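Local coordinates for bifunctional protein PutA (Bdellovibrio bacteriovorus, PDB 5UR2), which probably catalyses both steps of proline breakdown to glutamate, pairing a flavin-dependent proline dehydrogenase with an NAD-dependent L-glutamate gamma-semialdehyde dehydrogenase, at residues A376-M381 with G397-E402; I598-Y603 with S953-P958; T635-P640 with N660-K665. All coordinates share one frame; numbering follows the deposited sequence.

Contact 1: A376-M381 with G397-E402; sequences ALEFQM and GYRMRE. With P5F (N-propargylglycine-modified flavin adenine dinucleotide), chain F.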
loop_
_atom_site.group_PDB
_atom_site.type_symbol
_atom_site.label_atom_id
_atom_site.label_comp_id
_atom_site.label_asym_id
_atom_site.label_seq_id
_atom_site.Cartn_x
_atom_site.Cartn_y
_atom_site.Cartn_z
ATOM N N ALA B 376 67.060 -11.499 -8.098
ATOM C CA ALA B 376 66.406 -11.292 -6.815
ATOM C C ALA B 376 64.891 -11.302 -6.950
ATOM O O ALA B 376 64.188 -11.601 -5.981
ATOM C CB ALA B 376 66.869 -9.970 -6.191
ATOM N N LEU B 377 64.372 -10.956 -8.119
ATOM C CA LEU B 377 62.931 -10.857 -8.272
ATOM C C LEU B 377 62.313 -12.229 -8.524
ATOM O O LEU B 377 62.995 -13.216 -8.818
ATOM C CB LEU B 377 62.569 -9.902 -9.403
ATOM C CG LEU B 377 63.207 -8.520 -9.335
ATOM C CD1 LEU B 377 62.624 -7.630 -10.440
ATOM C CD2 LEU B 377 62.987 -7.924 -7.962
ATOM N N GLU B 378 60.990 -12.281 -8.393
ATOM C CA GLU B 378 60.247 -13.470 -8.763
ATOM C C GLU B 378 58.865 -13.041 -9.219
ATOM O O GLU B 378 58.192 -12.249 -8.545
ATOM C CB GLU B 378 60.146 -14.447 -7.598
ATOM C CG GLU B 378 59.527 -15.758 -7.983
ATOM C CD GLU B 378 59.600 -16.765 -6.864
ATOM O OE1 GLU B 378 60.733 -17.217 -6.551
ATOM O OE2 GLU B 378 58.530 -17.113 -6.314
ATOM N N PHE B 379 58.444 -13.565 -10.359
ATOM C CA PHE B 379 57.125 -13.276 -10.877
ATOM C C PHE B 379 56.280 -14.543 -10.851
ATOM O O PHE B 379 56.800 -15.659 -10.965
ATOM C CB PHE B 379 57.226 -12.675 -12.283
ATOM C CG PHE B 379 57.809 -11.292 -12.292
ATOM C CD1 PHE B 379 57.052 -10.214 -11.856
ATOM C CD2 PHE B 379 59.108 -11.068 -12.716
ATOM C CE1 PHE B 379 57.581 -8.934 -11.837
ATOM C CE2 PHE B 379 59.651 -9.784 -12.711
ATOM C CZ PHE B 379 58.884 -8.717 -12.271
ATOM N N GLN B 380 54.969 -14.370 -10.670
ATOM C CA GLN B 380 54.084 -15.521 -10.529
ATOM C C GLN B 380 52.811 -15.311 -11.329
ATOM O O GLN B 380 52.280 -14.197 -11.401
ATOM C CB GLN B 380 53.770 -15.805 -9.045
ATOM C CG GLN B 380 55.017 -16.071 -8.188
ATOM C CD GLN B 380 54.700 -16.495 -6.749
ATOM O OE1 GLN B 380 53.542 -16.720 -6.398
ATOM N NE2 GLN B 380 55.736 -16.614 -5.918
ATOM N N MET B 381 52.354 -16.393 -11.961
ATOM C CA MET B 381 51.147 -16.400 -12.771
ATOM C C MET B 381 50.450 -17.740 -12.604
ATOM O O MET B 381 51.073 -18.741 -12.253
ATOM C CB MET B 381 51.451 -16.189 -14.256
ATOM C CG MET B 381 52.042 -14.853 -14.604
ATOM S SD MET B 381 52.293 -14.746 -16.384
ATOM C CE MET B 381 53.175 -13.194 -16.471
ATOM N N GLY B 397 64.728 -13.426 -18.906
ATOM C CA GLY B 397 65.650 -13.886 -17.893
ATOM C C GLY B 397 65.119 -13.904 -16.479
ATOM O O GLY B 397 65.888 -14.198 -15.560
ATOM N N TYR B 398 63.836 -13.618 -16.272
ATOM C CA TYR B 398 63.288 -13.524 -14.925
ATOM C C TYR B 398 62.781 -14.883 -14.454
ATOM O O TYR B 398 62.398 -15.742 -15.257
ATOM C CB TYR B 398 62.155 -12.503 -14.875
ATOM C CG TYR B 398 62.579 -11.060 -15.073
ATOM C CD1 TYR B 398 63.023 -10.287 -14.005
ATOM C CD2 TYR B 398 62.512 -10.461 -16.330
ATOM C CE1 TYR B 398 63.395 -8.950 -14.187
ATOM C CE2 TYR B 398 62.887 -9.131 -16.524
ATOM C CZ TYR B 398 63.329 -8.381 -15.451
ATOM O OH TYR B 398 63.699 -7.063 -15.645
ATOM N N ARG B 399 62.761 -15.058 -13.135
ATOM C CA ARG B 399 62.257 -16.280 -12.524
ATOM C C ARG B 399 60.728 -16.252 -12.483
ATOM O O ARG B 399 60.133 -15.342 -11.894
ATOM C CB ARG B 399 62.833 -16.436 -11.122
ATOM C CG ARG B 399 62.417 -17.724 -10.451
ATOM C CD ARG B 399 63.305 -18.053 -9.262
ATOM N NE ARG B 399 63.122 -17.125 -8.155
ATOM C CZ ARG B 399 63.935 -16.106 -7.892
ATOM N NH1 ARG B 399 64.993 -15.880 -8.662
ATOM N NH2 ARG B 399 63.694 -15.324 -6.850
ATOM N N MET B 400 60.096 -17.267 -13.079
ATOM C CA MET B 400 58.647 -17.353 -13.196
ATOM C C MET B 400 58.162 -18.595 -12.465
ATOM O O MET B 400 58.678 -19.700 -12.691
ATOM C CB MET B 400 58.209 -17.406 -14.663
ATOM C CG MET B 400 56.722 -17.748 -14.860
ATOM S SD MET B 400 55.556 -16.489 -14.261
ATOM C CE MET B 400 56.204 -15.080 -15.180
ATOM N N ARG B 401 57.175 -18.414 -11.595
ATOM C CA ARG B 401 56.590 -19.504 -10.826
ATOM C C ARG B 401 55.116 -19.623 -11.174
ATOM O O ARG B 401 54.376 -18.638 -11.091
ATOM C CB ARG B 401 56.760 -19.271 -9.322
ATOM C CG ARG B 401 56.211 -20.403 -8.466
ATOM C CD ARG B 401 56.466 -20.182 -6.957
ATOM N NE ARG B 401 57.842 -19.795 -6.692
ATOM C CZ ARG B 401 58.847 -20.655 -6.563
ATOM N NH1 ARG B 401 58.625 -21.957 -6.670
ATOM N NH2 ARG B 401 60.076 -20.212 -6.333
ATOM N N GLU B 402 54.689 -20.822 -11.561
ATOM C CA GLU B 402 53.296 -21.070 -11.915
ATOM C C GLU B 402 52.541 -21.615 -10.715
ATOM O O GLU B 402 52.956 -22.609 -10.108
ATOM C CB GLU B 402 53.183 -22.064 -13.068
ATOM C CG GLU B 402 53.465 -21.504 -14.440
ATOM C CD GLU B 402 53.098 -22.496 -15.524
ATOM O OE1 GLU B 402 53.774 -23.546 -15.579
ATOM O OE2 GLU B 402 52.159 -22.234 -16.311
HETATM P PA P5F F . 44.441 -7.277 -13.445
HETATM O O1A P5F F . 45.546 -6.201 -13.719
HETATM O O2A P5F F . 43.382 -7.413 -14.421
HETATM O O5B P5F F . 43.635 -7.058 -12.193
HETATM C C5B P5F F . 42.372 -7.648 -11.910
HETATM C C4B P5F F . 42.070 -7.452 -10.417
HETATM O O4B P5F F . 41.725 -6.130 -10.080
HETATM C C3B P5F F . 40.958 -8.277 -9.837
HETATM O O3B P5F F . 41.331 -9.580 -9.598
HETATM C C2B P5F F . 40.634 -7.547 -8.596
HETATM O O2B P5F F . 41.542 -7.898 -7.609
HETATM C C1B P5F F . 40.857 -6.129 -8.980
HETATM N N9A P5F F . 39.662 -5.421 -9.363
HETATM C C8A P5F F . 38.766 -5.742 -10.373
HETATM N N7A P5F F . 37.808 -4.807 -10.406
HETATM C C5A P5F F . 38.051 -3.837 -9.432
HETATM C C6A P5F F . 37.402 -2.681 -9.003
HETATM N N6A P5F F . 36.192 -2.241 -9.639
HETATM N N1A P5F F . 37.901 -1.954 -7.985
HETATM C C2A P5F F . 39.039 -2.324 -7.359
HETATM N N3A P5F F . 39.681 -3.467 -7.736
HETATM C C4A P5F F . 39.234 -4.225 -8.744
HETATM N N1 P5F F . 44.142 -13.781 -4.837
HETATM C C2 P5F F . 43.840 -13.733 -3.426
HETATM O O2 P5F F . 42.897 -12.828 -2.993
HETATM N N3 P5F F . 44.509 -14.594 -2.497
HETATM C C4 P5F F . 45.487 -15.532 -2.911
HETATM O O4 P5F F . 46.102 -16.343 -1.949
HETATM C C4X P5F F . 45.800 -15.591 -4.401
HETATM N N5 P5F F . 46.688 -16.609 -4.958
HETATM C C5X P5F F . 47.257 -16.312 -6.287
HETATM C C6 P5F F . 48.543 -16.950 -6.706
HETATM C C7 P5F F . 49.135 -16.600 -7.946
HETATM C C7M P5F F . 50.437 -17.252 -8.356
HETATM C C8 P5F F . 48.513 -15.639 -8.799
HETATM C C8M P5F F . 49.117 -15.240 -10.122
HETATM C C9 P5F F . 47.298 -15.029 -8.409
HETATM C C9A P5F F . 46.667 -15.394 -7.109
HETATM N N10 P5F F . 45.420 -14.743 -6.699
HETATM C C10 P5F F . 45.133 -14.737 -5.292
HETATM C "C1'" P5F F . 44.578 -13.954 -7.632
HETATM C "C2'" P5F F . 45.076 -12.518 -7.800
HETATM O "O2'" P5F F . 44.876 -11.844 -6.616
HETATM C "C3'" P5F F . 44.421 -11.738 -8.942
HETATM O "O3'" P5F F . 43.072 -11.632 -8.681
HETATM C "C4'" P5F F . 44.576 -12.362 -10.321
HETATM O "O4'" P5F F . 45.764 -13.076 -10.316
HETATM C "C5'" P5F F . 44.458 -11.384 -11.506
HETATM O "O5'" P5F F . 45.080 -10.134 -11.281
HETATM P P P5F F . 45.955 -9.310 -12.370
HETATM O O1P P5F F . 47.094 -8.360 -11.835
HETATM O O2P P5F F . 46.370 -10.481 -13.338
HETATM O O3P P5F F . 44.805 -8.717 -13.382
HETATM C C21 P5F F . 45.085 -18.613 -4.447
HETATM C C22 P5F F . 45.997 -17.641 -4.665
HETATM C C23 P5F F . 44.567 -18.922 -3.031
#

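Contact 2: I598-Y603 with S953-P958; sequences IDFCRY and SKTGGP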
loop_
_atom_site.group_PDB
_atom_site.type_symbol
_atom_site.label_atom_id
_atom_site.label_comp_id
_atom_site.label_asym_id
_atom_site.label_seq_id
_atom_site.Cartn_x
_atom_site.Cartn_y
_atom_site.Cartn_z
ATOM N N ILE B 598 16.116 -2.829 17.087
ATOM C CA ILE B 598 16.336 -1.504 16.519
ATOM C C ILE B 598 15.638 -1.387 15.170
ATOM O O ILE B 598 14.997 -0.372 14.868
ATOM C CB ILE B 598 17.846 -1.243 16.413
ATOM C CG1 ILE B 598 18.425 -1.129 17.818
ATOM C CG2 ILE B 598 18.170 0.022 15.547
ATOM C CD1 ILE B 598 19.955 -1.260 17.870
ATOM N N ASP B 599 15.723 -2.441 14.360
ATOM C CA ASP B 599 15.109 -2.427 13.037
ATOM C C ASP B 599 13.599 -2.244 13.122
ATOM O O ASP B 599 13.024 -1.493 12.330
ATOM C CB ASP B 599 15.443 -3.718 12.274
ATOM C CG ASP B 599 16.878 -3.755 11.751
ATOM O OD1 ASP B 599 17.555 -2.689 11.732
ATOM O OD2 ASP B 599 17.321 -4.862 11.322
ATOM N N PHE B 600 12.935 -2.954 14.047
ATOM C CA PHE B 600 11.487 -2.792 14.224
ATOM C C PHE B 600 11.136 -1.343 14.542
ATOM O O PHE B 600 10.221 -0.758 13.941
ATOM C CB PHE B 600 10.976 -3.722 15.337
ATOM C CG PHE B 600 10.750 -5.159 14.906
ATOM C CD1 PHE B 600 10.109 -5.455 13.701
ATOM C CD2 PHE B 600 11.152 -6.208 15.722
ATOM C CE1 PHE B 600 9.889 -6.776 13.303
ATOM C CE2 PHE B 600 10.940 -7.555 15.338
ATOM C CZ PHE B 600 10.307 -7.826 14.121
ATOM N N CYS B 601 11.862 -0.750 15.495
ATOM C CA CYS B 601 11.687 0.652 15.849
ATOM C C CYS B 601 11.746 1.545 14.621
ATOM O O CYS B 601 10.824 2.325 14.344
ATOM C CB CYS B 601 12.773 1.075 16.838
ATOM S SG CYS B 601 12.603 0.406 18.486
ATOM N N ARG B 602 12.849 1.456 13.879
ATOM C CA ARG B 602 13.030 2.380 12.766
ATOM C C ARG B 602 12.042 2.096 11.643
ATOM O O ARG B 602 11.516 3.029 11.032
ATOM C CB ARG B 602 14.472 2.308 12.255
ATOM C CG ARG B 602 15.475 2.599 13.344
ATOM C CD ARG B 602 16.606 3.412 12.780
ATOM N NE ARG B 602 17.704 3.553 13.728
ATOM C CZ ARG B 602 17.770 4.478 14.679
ATOM N NH1 ARG B 602 16.783 5.352 14.854
ATOM N NH2 ARG B 602 18.838 4.527 15.467
ATOM N N TYR B 603 11.763 0.817 11.371
ATOM C CA TYR B 603 10.859 0.476 10.274
ATOM C C TYR B 603 9.428 0.910 10.576
ATOM O O TYR B 603 8.759 1.509 9.727
ATOM C CB TYR B 603 10.923 -1.017 9.997
ATOM C CG TYR B 603 10.099 -1.493 8.816
ATOM C CD1 TYR B 603 10.659 -1.577 7.540
ATOM C CD2 TYR B 603 8.771 -1.893 8.980
ATOM C CE1 TYR B 603 9.907 -2.048 6.437
ATOM C CE2 TYR B 603 8.016 -2.352 7.901
ATOM C CZ TYR B 603 8.587 -2.432 6.632
ATOM O OH TYR B 603 7.838 -2.891 5.575
ATOM N N SER B 953 -0.160 -11.849 11.051
ATOM C CA SER B 953 1.168 -11.453 11.526
ATOM C C SER B 953 2.185 -11.669 10.412
ATOM O O SER B 953 2.654 -12.790 10.198
ATOM C CB SER B 953 1.565 -12.243 12.775
ATOM O OG SER B 953 2.845 -11.859 13.246
ATOM N N LYS B 954 2.521 -10.600 9.700
ATOM C CA LYS B 954 3.618 -10.592 8.742
ATOM C C LYS B 954 4.551 -9.441 9.148
ATOM O O LYS B 954 4.489 -8.350 8.578
ATOM C CB LYS B 954 3.071 -10.448 7.328
ATOM C CG LYS B 954 4.059 -10.804 6.247
ATOM C CD LYS B 954 4.564 -12.228 6.405
ATOM C CE LYS B 954 5.047 -12.786 5.059
ATOM N NZ LYS B 954 5.850 -14.045 5.272
ATOM N N THR B 955 5.395 -9.684 10.156
ATOM C CA THR B 955 6.167 -8.621 10.799
ATOM C C THR B 955 7.232 -8.069 9.862
ATOM O O THR B 955 7.724 -8.762 8.969
ATOM C CB THR B 955 6.845 -9.130 12.083
ATOM O OG1 THR B 955 7.812 -10.139 11.756
ATOM C CG2 THR B 955 5.815 -9.764 13.024
ATOM N N GLY B 956 7.591 -6.799 10.074
ATOM C CA GLY B 956 8.645 -6.206 9.282
ATOM C C GLY B 956 8.336 -6.070 7.799
ATOM O O GLY B 956 9.261 -6.015 6.980
ATOM N N GLY B 957 7.059 -6.029 7.427
ATOM C CA GLY B 957 6.662 -5.833 6.049
ATOM C C GLY B 957 5.573 -4.790 5.938
ATOM O O GLY B 957 5.042 -4.300 6.940
ATOM N N PRO B 958 5.177 -4.464 4.708
ATOM C CA PRO B 958 4.333 -3.284 4.481
ATOM C C PRO B 958 2.856 -3.449 4.847
ATOM O O PRO B 958 2.099 -2.486 4.683
ATOM C CB PRO B 958 4.497 -3.048 2.967
ATOM C CG PRO B 958 4.721 -4.441 2.410
ATOM C CD PRO B 958 5.507 -5.176 3.465
#

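Contact 3: T635-P640 with N660-K665; sequences TAVIAP and NTVVMK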
loop_
_atom_site.group_PDB
_atom_site.type_symbol
_atom_site.label_atom_id
_atom_site.label_comp_id
_atom_site.label_asym_id
_atom_site.label_seq_id
_atom_site.Cartn_x
_atom_site.Cartn_y
_atom_site.Cartn_z
ATOM N N THR B 635 -3.761 -2.033 23.619
ATOM C CA THR B 635 -3.229 -3.234 22.988
ATOM C C THR B 635 -2.554 -4.108 24.028
ATOM O O THR B 635 -1.651 -3.648 24.726
ATOM C CB THR B 635 -2.239 -2.867 21.882
ATOM O OG1 THR B 635 -2.949 -2.166 20.858
ATOM C CG2 THR B 635 -1.578 -4.112 21.289
ATOM N N ALA B 636 -2.973 -5.366 24.105
ATOM C CA ALA B 636 -2.340 -6.347 24.975
ATOM C C ALA B 636 -1.222 -7.028 24.200
ATOM O O ALA B 636 -1.458 -7.559 23.114
ATOM C CB ALA B 636 -3.357 -7.374 25.465
ATOM N N VAL B 637 -0.008 -6.999 24.749
ATOM C CA VAL B 637 1.175 -7.574 24.116
ATOM C C VAL B 637 1.661 -8.743 24.975
ATOM O O VAL B 637 2.070 -8.559 26.130
ATOM C CB VAL B 637 2.274 -6.517 23.933
ATOM C CG1 VAL B 637 3.585 -7.172 23.513
ATOM C CG2 VAL B 637 1.823 -5.485 22.894
ATOM N N ILE B 638 1.616 -9.940 24.411
ATOM C CA ILE B 638 2.009 -11.167 25.098
ATOM C C ILE B 638 3.143 -11.778 24.281
ATOM O O ILE B 638 2.918 -12.388 23.226
ATOM C CB ILE B 638 0.823 -12.121 25.274
ATOM C CG1 ILE B 638 -0.278 -11.382 26.037
ATOM C CG2 ILE B 638 1.214 -13.433 25.993
ATOM C CD1 ILE B 638 -1.353 -12.288 26.562
ATOM N N ALA B 639 4.377 -11.602 24.770
ATOM C CA ALA B 639 5.572 -11.797 23.969
ATOM C C ALA B 639 6.322 -13.050 24.401
ATOM O O ALA B 639 6.235 -13.471 25.556
ATOM C CB ALA B 639 6.513 -10.587 24.067
ATOM N N PRO B 640 7.071 -13.658 23.500
ATOM C CA PRO B 640 7.807 -14.883 23.849
ATOM C C PRO B 640 9.174 -14.584 24.449
ATOM O O PRO B 640 9.548 -13.415 24.611
ATOM C CB PRO B 640 7.933 -15.597 22.501
ATOM C CG PRO B 640 8.125 -14.451 21.545
ATOM C CD PRO B 640 7.231 -13.307 22.083
ATOM N N ASN B 660 -1.769 3.572 19.620
ATOM C CA ASN B 660 -2.388 2.787 20.680
ATOM C C ASN B 660 -1.573 2.882 21.963
ATOM O O ASN B 660 -0.394 3.240 21.948
ATOM C CB ASN B 660 -2.533 1.333 20.245
ATOM C CG ASN B 660 -3.261 1.201 18.923
ATOM O OD1 ASN B 660 -4.504 1.282 18.871
ATOM N ND2 ASN B 660 -2.497 1.011 17.839
ATOM N N THR B 661 -2.209 2.557 23.082
ATOM C CA THR B 661 -1.459 2.341 24.315
ATOM C C THR B 661 -1.313 0.839 24.545
ATOM O O THR B 661 -1.964 0.022 23.885
ATOM C CB THR B 661 -2.118 3.040 25.513
ATOM O OG1 THR B 661 -3.439 2.538 25.717
ATOM C CG2 THR B 661 -2.201 4.551 25.251
ATOM N N VAL B 662 -0.436 0.476 25.481
ATOM C CA VAL B 662 0.082 -0.887 25.569
ATOM C C VAL B 662 0.148 -1.354 27.017
ATOM O O VAL B 662 0.591 -0.618 27.901
ATOM C CB VAL B 662 1.490 -0.978 24.937
ATOM C CG1 VAL B 662 2.096 -2.346 25.209
ATOM C CG2 VAL B 662 1.430 -0.693 23.445
ATOM N N VAL B 663 -0.292 -2.588 27.258
ATOM C CA VAL B 663 0.073 -3.337 28.454
ATOM C C VAL B 663 0.880 -4.531 27.967
ATOM O O VAL B 663 0.353 -5.383 27.239
ATOM C CB VAL B 663 -1.142 -3.800 29.259
ATOM C CG1 VAL B 663 -0.660 -4.573 30.498
ATOM C CG2 VAL B 663 -2.025 -2.614 29.637
ATOM N N MET B 664 2.154 -4.588 28.323
ATOM C CA MET B 664 2.996 -5.690 27.879
ATOM C C MET B 664 3.205 -6.663 29.036
ATOM O O MET B 664 3.519 -6.253 30.160
ATOM C CB MET B 664 4.329 -5.197 27.312
ATOM C CG MET B 664 5.192 -4.383 28.262
ATOM S SD MET B 664 6.836 -4.181 27.539
ATOM C CE MET B 664 7.356 -2.637 28.242
ATOM N N LYS B 665 2.977 -7.947 28.750
ATOM C CA LYS B 665 3.120 -9.067 29.671
ATOM C C LYS B 665 4.258 -9.936 29.152
ATOM O O LYS B 665 4.041 -10.818 28.310
ATOM C CB LYS B 665 1.814 -9.865 29.744
ATOM C CG LYS B 665 1.519 -10.482 31.098
ATOM C CD LYS B 665 2.580 -11.468 31.534
ATOM C CE LYS B 665 2.537 -12.731 30.693
ATOM N NZ LYS B 665 3.560 -13.736 31.114
HETATM O O HOH W 1 4.609 -13.439 27.758
#

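Contact 1: A376-M381 with G397-E402
Phe-379 to Met-381 pair in parallel with Met-400 to Glu-402, the strand axes 4.7 Å apart at 28°, through a ladder in which Phe-379 N gives to Arg-399 O, Arg-401 N to Phe-379 O and Met-381 N to Arg-401 O. The Glu-378 carboxylate, next in sequence to Phe-379, is the polar hub. Arg-401 takes it side-on with two nitrogens, NE to OE2 at 2.8 Å and NH2 to OE1 at 3.1 Å; the oxygens lie in the guanidinium plane, but both nitrogens sit well above the carboxylate plane. Arg-399 brings NE to the anti side of OE1 (2.9 Å), its guanidinium perpendicular to the carboxylate. Gln-380 NE2 adds a bond to the anti lone pair of OE2, so each oxygen accepts twice, an environment that would be expected to keep the buried acid ionised. The arginines have further acceptors: Arg-401 NH1 bonds Phe-140 O and Arg-399 NH1 bonds Glu-375 O.

These are the seventh and eighth strands of the proline dehydrogenase TIM barrel, joined by helix 387-395 in a beta-alpha-beta unit, and Arg-401 also touches strand 138-144, where the barrel closes. Toward the flanking helices the contact is apolar. Phe-379 turns the edge at CE2 to the face of Tyr-398, an offset edge-to-face pair with planes at 79° and CE2 3.6 Å from Tyr-398 CD1. Met-400, bent at chi2 (67°), folds its methyl back against the neighbouring strand, CE lying 3.9 Å from Phe-379 CB and 3.8 Å from Met-381 CE. At the flavin end, Met-381 CA comes within 3.5 Å of the C8M methyl of the N-propargylglycine-modified FAD, while Gln-380 CB lies beside C7M.

Contact 2: I598-Y603 with S953-P958
Tyr-603 and Phe-600, one helical turn apart on helix 587-611, point their rings at a type II beta turn running from Lys-954 to Gly-957, in the aldehyde dehydrogenase part of the chain. The rings meet it differently. Tyr-603 has CG anti to the backbone N (chi1 -176°), which sends the ring out from the helix toward the turn; there Gly-956 O lies over one ring face, 3.7 Å from CZ, while Gly-957 O and Pro-958 N approach at the edge. Phe-600 is turned edge-on: Gly-956 N lies near its ring plane, 4.0 Å from CE1, and Thr-955 CB stands at an equal distance from the same carbon, its side chain crossing the ring obliquely. Gly-956, with phi at 65°, brings a bare backbone up between the two aromatics.

No hydrogen bond joins the segments, but the next residue of the helix supplies one, Gly-956 N giving to Tyr-604 OH. Val-938 packs on both aromatic side chains, and Phe-465 makes an edge-to-face pair with Tyr-603. Thr-955 lies about 5 Å, side chain to side chain, from Glu-746, a predicted active-site residue, and Pro-958 packs on Tyr-627 of the second subunit. The phenol oxygen makes the tightest approach: Tyr-603 OH stands 3.0 Å from Gly-957 C and 3.2 Å from Pro-958 N, a tertiary amide nitrogen, which carries no hydrogen.

Contact 3: T635-P640 with N660-K665
Val-637 lies against Val-662 and Met-664 across two parallel strands of a Rossmann-type beta-alpha-beta unit, strand 623-638, helix 646-657 and strand 661-665, in the aldehyde dehydrogenase part of the protein. Its CG2, set beside the backbone N because CG1 is anti to that N (chi1 170°), reaches Val-662 CG1 at 3.9 Å; its CB faces Met-664 CB, whose chain then runs away from the contact. Four backbone bonds hold the register: Thr-635 N to Thr-661 O, Val-663 N to Thr-635 O, Val-637 N to Val-663 O and Lys-665 N to Val-637 O, the last almost straight at 178°. At the start of the pair Thr-635 OG1 touches Asn-660 CB at 3.6 Å, yet this buried hydroxyl has no polar partner in the model.

Asn-660 is itself well fixed: OD1 accepts from Arg-632 N and Gly-633 N, and ND2 gives to Ala-655 O and Tyr-964 O. Farther out, helix 646-657 packs on Thr-635 and Val-637, whereas Ala-636 and Val-663, on the reverse face of the sheet, meet Ile-705 of helix 698-707. Strand 711-717 continues the sheet beyond Ala-636 and Ile-638. Lys-665, bent at chi2 and chi3, carries NZ to Gly-696 O. Past the last of the four bonds, one water bridges the two segments, donating to Ala-639 O and Lys-665 O at 2.7 Å each.

Overall arrangement
Contact 1 comes first along the chain, in the proline dehydrogenase barrel, and the other two follow in the aldehyde dehydrogenase part, on the far side of the chain's centre. Its centre lies about 56 Å from that of contact 2 and about 69 Å from that of contact 3. Contacts 2 and 3 are about 16 Å apart between centres without touching; both segments of contact 3 fall in sequence between 598-603 and 953-958. The sheet holding contact 3 also contains strands 950-951 and 965-973, which flank the turn of contact 2. The set spans both catalytic modules of the chain, in keeping with a bifunctional enzyme described as channelling its intermediate from one to the other.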